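Local coordinates for protein putative mandelate racemase (Salmonella typhimurium, PDB 2O56) that binds magnesium as a member of the enolase superfamily and is probably a hydro-lyase (dehydratase), its substrate being unknown, at residues Thr226-Ala231 with Tyr246-Val250. Numbering follows the deposited sequence.
Sequences TDTTSA and YEEPV. With MG (magnesium ion), chain I.
In the enolase-superfamily barrel, metal ligands sit at the C-terminal ends of strands, and the crossover helix of a beta-alpha-beta unit packs behind them; Thr226-Ala231 against Tyr246-Val250 exemplifies this. Asp227, N-cap of helix 228-238, forms a capping box with Ser230: Ser230 N donates to Asp227 OD1 (3.3 Å), which also accepts from Gly191 N, and Asp227 N to Ser230 OG (3.0 Å). Strand 246-247 runs into a loop in which Glu248 is left-handed (phi/psi 44/55). CA atoms pair Asp227 with Val250 (5.1 Å) and Ala231 with Pro249 (5.2 Å). Thr226 OG1 (chi1 p) donates to Pro249 O and Tyr246 OH (chi1 t) to Ala231 O, both at 2.7 Å. Between them Ala231 CB packs on Pro249 CB (3.6 Å); Val250 CG2 lies 3.8 Å from Thr228 OG1, which bonds to Asp317 of the second subunit. Neutral hydroxyl-to-carbonyl bonds thus tie the helix start and the residue before its N-cap to the strand and following loop, while Glu247, facing the other way, gives OE2 to magnesium (2.2 Å), alongside Glu221 and Glu273, and OE1 to Lys172.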
ATOM      1  N   THR A 226      -5.931 -27.603  10.052  1.00 24.91           N
ATOM      2  CA  THR A 226      -5.584 -26.479  10.904  1.00 25.63           C
ATOM      3  C   THR A 226      -6.158 -25.172  10.321  1.00 31.18           C
ATOM      4  O   THR A 226      -6.543 -25.112   9.137  1.00 25.18           O
ATOM      5  CB  THR A 226      -4.056 -26.332  11.016  1.00 26.96           C
ATOM      6  OG1 THR A 226      -3.458 -26.584   9.735  1.00 22.63           O
ATOM      7  CG2 THR A 226      -3.477 -27.328  12.041  1.00 23.54           C
ATOM      8  N   ASP A 227      -6.225 -24.134  11.153  1.00 27.62           N
ATOM      9  CA  ASP A 227      -6.458 -22.788  10.640  1.00 33.77           C
ATOM     10  C   ASP A 227      -5.181 -21.962  10.796  1.00 30.08           C
ATOM     11  O   ASP A 227      -4.130 -22.506  11.151  1.00 26.33           O
ATOM     12  CB  ASP A 227      -7.714 -22.147  11.274  1.00 24.47           C
ATOM     13  CG  ASP A 227      -7.515 -21.734  12.744  1.00 36.50           C
ATOM     14  OD1 ASP A 227      -6.486 -22.087  13.357  1.00 34.04           O
ATOM     15  OD2 ASP A 227      -8.415 -21.058  13.304  1.00 36.77           O
ATOM     16  N   THR A 228      -5.263 -20.660  10.546  1.00 28.11           N
ATOM     17  CA  THR A 228      -4.089 -19.782  10.627  1.00 27.44           C
ATOM     18  C   THR A 228      -3.361 -19.876  11.973  1.00 29.40           C
ATOM     19  O   THR A 228      -2.154 -20.067  12.013  1.00 26.42           O
ATOM     20  CB  THR A 228      -4.469 -18.316  10.343  1.00 23.11           C
ATOM     21  OG1 THR A 228      -5.105 -18.253   9.070  1.00 26.42           O
ATOM     22  CG2 THR A 228      -3.229 -17.410  10.321  1.00 23.63           C
ATOM     23  N   THR A 229      -4.104 -19.785  13.064  1.00 22.82           N
ATOM     24  CA  THR A 229      -3.489 -19.807  14.397  1.00 23.88           C
ATOM     25  C   THR A 229      -2.750 -21.109  14.730  1.00 22.57           C
ATOM     26  O   THR A 229      -1.589 -21.082  15.122  1.00 26.82           O
ATOM     27  CB  THR A 229      -4.513 -19.401  15.473  1.00 28.18           C
ATOM     28  OG1 THR A 229      -5.083 -18.146  15.086  1.00 27.86           O
ATOM     29  CG2 THR A 229      -3.844 -19.229  16.850  1.00 22.83           C
ATOM     30  N   SER A 230      -3.418 -22.241  14.559  1.00 29.13           N
ATOM     31  CA  SER A 230      -2.805 -23.541  14.815  1.00 26.71           C
ATOM     32  C   SER A 230      -1.729 -23.937  13.808  1.00 28.57           C
ATOM     33  O   SER A 230      -0.780 -24.626  14.166  1.00 22.45           O
ATOM     34  CB  SER A 230      -3.873 -24.634  14.878  1.00 28.88           C
ATOM     35  OG  SER A 230      -4.749 -24.564  13.761  1.00 31.23           O
ATOM     36  N   ALA A 231      -1.874 -23.534  12.544  1.00 20.37           N
ATOM     37  CA  ALA A 231      -0.821 -23.786  11.549  1.00 23.95           C
ATOM     38  C   ALA A 231       0.465 -23.074  11.963  1.00 25.73           C
ATOM     39  O   ALA A 231       1.569 -23.627  11.840  1.00 28.66           O
ATOM     40  CB  ALA A 231      -1.263 -23.306  10.138  1.00 20.65           C
ATOM     41  N   TYR A 246       6.018 -27.020   3.919  1.00 24.84           N
ATOM     42  CA  TYR A 246       4.931 -27.132   4.877  1.00 20.76           C
ATOM     43  C   TYR A 246       3.652 -27.000   4.049  1.00 25.52           C
ATOM     44  O   TYR A 246       3.403 -25.936   3.510  1.00 24.07           O
ATOM     45  CB  TYR A 246       5.031 -25.937   5.829  1.00 22.24           C
ATOM     46  CG  TYR A 246       4.146 -25.964   7.069  1.00 26.41           C
ATOM     47  CD1 TYR A 246       3.748 -27.166   7.650  1.00 27.73           C
ATOM     48  CD2 TYR A 246       3.728 -24.767   7.671  1.00 28.23           C
ATOM     49  CE1 TYR A 246       2.958 -27.181   8.792  1.00 24.30           C
ATOM     50  CE2 TYR A 246       2.932 -24.771   8.826  1.00 22.97           C
ATOM     51  CZ  TYR A 246       2.552 -25.977   9.375  1.00 24.16           C
ATOM     52  OH  TYR A 246       1.767 -25.990  10.496  1.00 23.89           O
ATOM     53  N   GLU A 247       2.864 -28.072   3.940  1.00 22.35           N
ATOM     54  CA  GLU A 247       1.848 -28.205   2.888  1.00 22.80           C
ATOM     55  C   GLU A 247       0.432 -27.917   3.398  1.00 23.91           C
ATOM     56  O   GLU A 247      -0.002 -28.449   4.423  1.00 22.97           O
ATOM     57  CB  GLU A 247       1.893 -29.614   2.240  1.00 21.39           C
ATOM     58  CG  GLU A 247       0.758 -29.855   1.275  1.00 25.78           C
ATOM     59  CD  GLU A 247       0.869 -31.146   0.498  1.00 35.46           C
ATOM     60  OE1 GLU A 247       1.992 -31.669   0.304  1.00 40.72           O
ATOM     61  OE2 GLU A 247      -0.187 -31.646   0.072  1.00 39.72           O
ATOM     62  N   GLU A 248      -0.288 -27.070   2.670  1.00 26.26           N
ATOM     63  CA  GLU A 248      -1.646 -26.688   3.037  1.00 21.05           C
ATOM     64  C   GLU A 248      -1.873 -26.374   4.519  1.00 20.51           C
ATOM     65  O   GLU A 248      -2.769 -26.957   5.137  1.00 25.37           O
ATOM     66  CB  GLU A 248      -2.627 -27.790   2.595  1.00 31.18           C
ATOM     67  CG  GLU A 248      -2.858 -27.842   1.089  1.00 31.24           C
ATOM     68  CD  GLU A 248      -4.202 -28.422   0.735  1.00 40.80           C
ATOM     69  OE1 GLU A 248      -4.414 -29.604   1.042  1.00 37.57           O
ATOM     70  OE2 GLU A 248      -5.047 -27.700   0.153  1.00 37.43           O
ATOM     71  N   PRO A 249      -1.092 -25.436   5.096  1.00 23.22           N
ATOM     72  CA  PRO A 249      -1.319 -25.141   6.510  1.00 22.47           C
ATOM     73  C   PRO A 249      -2.740 -24.585   6.748  1.00 25.25           C
ATOM     74  O   PRO A 249      -3.313 -24.733   7.825  1.00 22.01           O
ATOM     75  CB  PRO A 249      -0.268 -24.067   6.803  1.00 23.65           C
ATOM     76  CG  PRO A 249       0.030 -23.438   5.469  1.00 28.18           C
ATOM     77  CD  PRO A 249      -0.051 -24.565   4.511  1.00 25.40           C
ATOM     78  N   VAL A 250      -3.325 -23.970   5.730  1.00 23.50           N
ATOM     79  CA  VAL A 250      -4.620 -23.331   5.908  1.00 18.45           C
ATOM     80  C   VAL A 250      -5.332 -23.405   4.529  1.00 24.20           C
ATOM     81  O   VAL A 250      -4.676 -23.552   3.499  1.00 25.19           O
ATOM     82  CB  VAL A 250      -4.430 -21.859   6.408  1.00 23.81           C
ATOM     83  CG1 VAL A 250      -3.718 -20.983   5.336  1.00 25.09           C
ATOM     84  CG2 VAL A 250      -5.753 -21.234   6.779  1.00 37.59           C
TER
HETATM   85 MG    MG I2001      -2.026 -32.850   0.215  1.00 38.11          MG
HETATM   86  O   HOH W   1      -1.714 -34.655  -1.040  1.00 49.56           O
HETATM   87  O   HOH W   2      -3.028 -31.318   1.779  1.00 40.13           O